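Local coordinates for CCMAN5 (Cellulosimicrobium cellulans, PDB 2XSG), which probably hydrolyses alpha-mannosidic linkages as a bacterial family 92 glycoside hydrolase, and enables mannose-6-phosphate modification of yeast-produced lysosomal enzymes, at residues L427-Q435 with E474-L484. Sequence-based numbering, arbitrary orientation.
Sequences LDEAYPALQ and ELGLTEEAETL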
loop_
_atom_site.group_PDB
_atom_site.type_symbol
_atom_site.label_atom_id
_atom_site.label_comp_id
_atom_site.label_asym_id
_atom_site.label_seq_id
_atom_site.Cartn_x
_atom_site.Cartn_y
_atom_site.Cartn_z
ATOM N N LEU A 427 -3.395 -22.170 11.482
ATOM C CA LEU A 427 -1.993 -22.015 11.066
ATOM C C LEU A 427 -1.432 -23.346 10.563
ATOM O O LEU A 427 -0.712 -23.377 9.568
ATOM C CB LEU A 427 -1.135 -21.436 12.191
ATOM C CG LEU A 427 0.358 -21.190 11.948
ATOM C CD1 LEU A 427 0.581 -20.117 10.884
ATOM C CD2 LEU A 427 1.057 -20.818 13.273
ATOM N N ASP A 428 -1.792 -24.450 11.220
ATOM C CA ASP A 428 -1.349 -25.775 10.756
ATOM C C ASP A 428 -1.760 -26.048 9.297
ATOM O O ASP A 428 -0.997 -26.641 8.554
ATOM C CB ASP A 428 -1.798 -26.913 11.703
ATOM C CG ASP A 428 -3.322 -26.996 11.879
ATOM O OD1 ASP A 428 -4.073 -26.130 11.376
ATOM O OD2 ASP A 428 -3.776 -27.940 12.555
ATOM N N GLU A 429 -2.952 -25.591 8.906
ATOM C CA GLU A 429 -3.432 -25.712 7.514
ATOM C C GLU A 429 -2.734 -24.749 6.556
ATOM O O GLU A 429 -2.459 -25.107 5.404
ATOM C CB GLU A 429 -4.926 -25.416 7.411
ATOM C CG GLU A 429 -5.853 -26.485 7.864
ATOM C CD GLU A 429 -7.285 -26.061 7.667
ATOM O OE1 GLU A 429 -7.731 -25.966 6.491
ATOM O OE2 GLU A 429 -7.955 -25.799 8.694
ATOM N N ALA A 430 -2.502 -23.517 7.009
ATOM C CA ALA A 430 -1.810 -22.525 6.204
ATOM C C ALA A 430 -0.398 -22.993 5.826
ATOM O O ALA A 430 0.046 -22.801 4.701
ATOM C CB ALA A 430 -1.754 -21.172 6.954
ATOM N N TYR A 431 0.290 -23.634 6.772
ATOM C CA TYR A 431 1.713 -23.999 6.603
ATOM C C TYR A 431 2.105 -24.721 5.287
ATOM O O TYR A 431 2.990 -24.253 4.589
ATOM C CB TYR A 431 2.240 -24.729 7.850
ATOM C CG TYR A 431 3.715 -25.029 7.808
ATOM C CD1 TYR A 431 4.647 -24.041 8.084
ATOM C CD2 TYR A 431 4.177 -26.311 7.494
ATOM C CE1 TYR A 431 6.004 -24.298 8.037
ATOM C CE2 TYR A 431 5.536 -26.587 7.448
ATOM C CZ TYR A 431 6.443 -25.565 7.721
ATOM O OH TYR A 431 7.786 -25.816 7.687
ATOM N N PRO A 432 1.445 -25.840 4.931
ATOM C CA PRO A 432 1.853 -26.483 3.674
ATOM C C PRO A 432 1.640 -25.601 2.432
ATOM O O PRO A 432 2.422 -25.690 1.478
ATOM C CB PRO A 432 0.951 -27.719 3.599
ATOM C CG PRO A 432 -0.183 -27.410 4.524
ATOM C CD PRO A 432 0.424 -26.635 5.632
ATOM N N ALA A 433 0.596 -24.775 2.437
ATOM C CA ALA A 433 0.383 -23.830 1.349
ATOM C C ALA A 433 1.457 -22.740 1.331
ATOM O O ALA A 433 1.854 -22.273 0.265
ATOM C CB ALA A 433 -1.020 -23.217 1.417
ATOM N N LEU A 434 1.922 -22.346 2.510
ATOM C CA LEU A 434 3.031 -21.409 2.608
ATOM C C LEU A 434 4.330 -22.065 2.114
ATOM O O LEU A 434 5.124 -21.408 1.436
ATOM C CB LEU A 434 3.172 -20.856 4.027
ATOM C CG LEU A 434 2.123 -19.858 4.527
ATOM C CD1 LEU A 434 2.227 -19.698 6.027
ATOM C CD2 LEU A 434 2.268 -18.524 3.844
ATOM N N GLN A 435 4.525 -23.355 2.414
ATOM C CA GLN A 435 5.662 -24.098 1.868
ATOM C C GLN A 435 5.682 -24.115 0.331
ATOM O O GLN A 435 6.734 -23.881 -0.271
ATOM C CB GLN A 435 5.726 -25.534 2.430
ATOM C CG GLN A 435 7.034 -26.279 2.116
ATOM C CD GLN A 435 8.179 -25.942 3.072
ATOM O OE1 GLN A 435 9.277 -25.552 2.644
ATOM N NE2 GLN A 435 7.933 -26.104 4.368
ATOM N N GLU A 474 6.820 -22.591 15.727
ATOM C CA GLU A 474 5.557 -22.322 16.393
ATOM C C GLU A 474 4.601 -23.510 16.305
ATOM O O GLU A 474 3.769 -23.710 17.197
ATOM C CB GLU A 474 4.897 -21.079 15.807
ATOM C CG GLU A 474 3.628 -20.659 16.518
ATOM C CD GLU A 474 3.865 -20.071 17.909
ATOM O OE1 GLU A 474 5.028 -19.954 18.368
ATOM O OE2 GLU A 474 2.857 -19.708 18.541
ATOM N N LEU A 475 4.711 -24.284 15.229
ATOM C CA LEU A 475 3.847 -25.458 15.039
ATOM C C LEU A 475 4.463 -26.706 15.657
ATOM O O LEU A 475 3.903 -27.797 15.553
ATOM C CB LEU A 475 3.562 -25.697 13.549
ATOM C CG LEU A 475 2.652 -24.662 12.886
ATOM C CD1 LEU A 475 2.795 -24.662 11.358
ATOM C CD2 LEU A 475 1.209 -24.897 13.310
ATOM N N GLY A 476 5.609 -26.532 16.308
ATOM C CA GLY A 476 6.353 -27.645 16.891
ATOM C C GLY A 476 7.077 -28.527 15.892
ATOM O O GLY A 476 7.397 -29.670 16.197
ATOM N N LEU A 477 7.341 -28.007 14.692
ATOM C CA LEU A 477 8.081 -28.757 13.671
ATOM C C LEU A 477 9.566 -28.393 13.760
ATOM O O LEU A 477 10.138 -27.768 12.845
ATOM C CB LEU A 477 7.495 -28.514 12.268
ATOM C CG LEU A 477 5.980 -28.715 12.079
ATOM C CD1 LEU A 477 5.498 -28.180 10.736
ATOM C CD2 LEU A 477 5.565 -30.185 12.238
ATOM N N THR A 478 10.177 -28.786 14.880
ATOM C CA THR A 478 11.533 -28.371 15.254
ATOM C C THR A 478 12.575 -28.730 14.206
ATOM O O THR A 478 13.415 -27.905 13.848
ATOM C CB THR A 478 11.949 -28.988 16.619
ATOM O OG1 THR A 478 10.867 -28.866 17.547
ATOM C CG2 THR A 478 13.187 -28.282 17.195
ATOM N N GLU A 479 12.495 -29.960 13.710
ATOM C CA GLU A 479 13.435 -30.485 12.723
ATOM C C GLU A 479 13.329 -29.728 11.387
ATOM O O GLU A 479 14.344 -29.361 10.796
ATOM C CB GLU A 479 13.180 -31.983 12.541
ATOM C CG GLU A 479 14.267 -32.749 11.808
ATOM C CD GLU A 479 14.083 -34.277 11.899
ATOM O OE1 GLU A 479 13.208 -34.746 12.672
ATOM O OE2 GLU A 479 14.819 -35.009 11.193
ATOM N N GLU A 480 12.100 -29.495 10.928
ATOM C CA GLU A 480 11.840 -28.658 9.750
ATOM C C GLU A 480 12.403 -27.241 9.893
ATOM O O GLU A 480 13.024 -26.725 8.974
ATOM C CB GLU A 480 10.348 -28.580 9.467
ATOM C CG GLU A 480 9.853 -29.749 8.686
ATOM C CD GLU A 480 8.415 -29.598 8.270
ATOM O OE1 GLU A 480 8.117 -28.668 7.481
ATOM O OE2 GLU A 480 7.590 -30.432 8.721
ATOM N N ALA A 481 12.191 -26.640 11.062
ATOM C CA ALA A 481 12.715 -25.325 11.357
ATOM C C ALA A 481 14.243 -25.238 11.217
ATOM O O ALA A 481 14.757 -24.250 10.677
ATOM C CB ALA A 481 12.273 -24.883 12.731
ATOM N N GLU A 482 14.957 -26.253 11.710
ATOM C CA GLU A 482 16.430 -26.300 11.628
ATOM C C GLU A 482 16.913 -26.342 10.182
ATOM O O GLU A 482 17.866 -25.662 9.813
ATOM C CB GLU A 482 16.984 -27.555 12.317
ATOM C CG GLU A 482 16.336 -27.935 13.624
ATOM C CD GLU A 482 17.257 -27.733 14.787
ATOM O OE1 GLU A 482 18.158 -26.862 14.675
ATOM O OE2 GLU A 482 17.084 -28.449 15.805
ATOM N N THR A 483 16.282 -27.203 9.388
ATOM C CA THR A 483 16.609 -27.351 7.975
ATOM C C THR A 483 16.371 -26.031 7.259
ATOM O O THR A 483 17.211 -25.588 6.478
ATOM C CB THR A 483 15.795 -28.482 7.305
ATOM O OG1 THR A 483 16.013 -29.707 8.016
ATOM C CG2 THR A 483 16.245 -28.687 5.850
ATOM N N LEU A 484 15.233 -25.399 7.551
ATOM C CA LEU A 484 14.893 -24.095 6.961
ATOM C C LEU A 484 15.935 -23.013 7.282
ATOM O O LEU A 484 16.408 -22.313 6.383
ATOM C CB LEU A 484 13.460 -23.672 7.351
ATOM C CG LEU A 484 12.378 -24.404 6.540
ATOM C CD1 LEU A 484 11.034 -24.382 7.229
ATOM C CD2 LEU A 484 12.304 -23.831 5.104
#
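E474 ends helix 455-474, and its CG lies 4.1 Å from L427 CD2, the two side chains crossing at about a right angle. L475 sends one methyl to L427 and D428 and the other to Y431. L475 CD2 sits 3.7 Å from the backbone N of D428 and also touches L427 CG. L475 CD1 packs 3.6 Å from Y431 CB, at the root of the tyrosine. G476 then turns the chain with positive phi in a Schellman motif, and L477 takes the N-cap position of helix 478-495. Both segments lie in the family 92 catalytic domain, whose clan is that of the six-hairpin, (alpha/alpha)6-type glycosidases. Helix 427-438 packs on the turn between two consecutive helices, and Y431 and L427 also touch I471 on the earlier one. L477 CD1 approaches Y431 CE2 obliquely, at 3.7 Å. The axes of helix segments 427-435 and 478-484 come no closer than 14.5 Å. Y431, with CG anti to its own N (chi1 -175°), and E480 together bridge the gap. Y431 OH donates to E480 OE1 over 2.9 Å. OE1 lies at the ring edge, in the ring plane, but the hydroxyl meets the carboxylate from above, 42° out of its plane. A phenylalanine here would probably leave E480 OE1 without this donor and open a small gap beside L484 CD1. That methyl comes within 3.6 Å of Y431 OH, placing L484 CD1 beside the hydrogen-bonded hydroxyl.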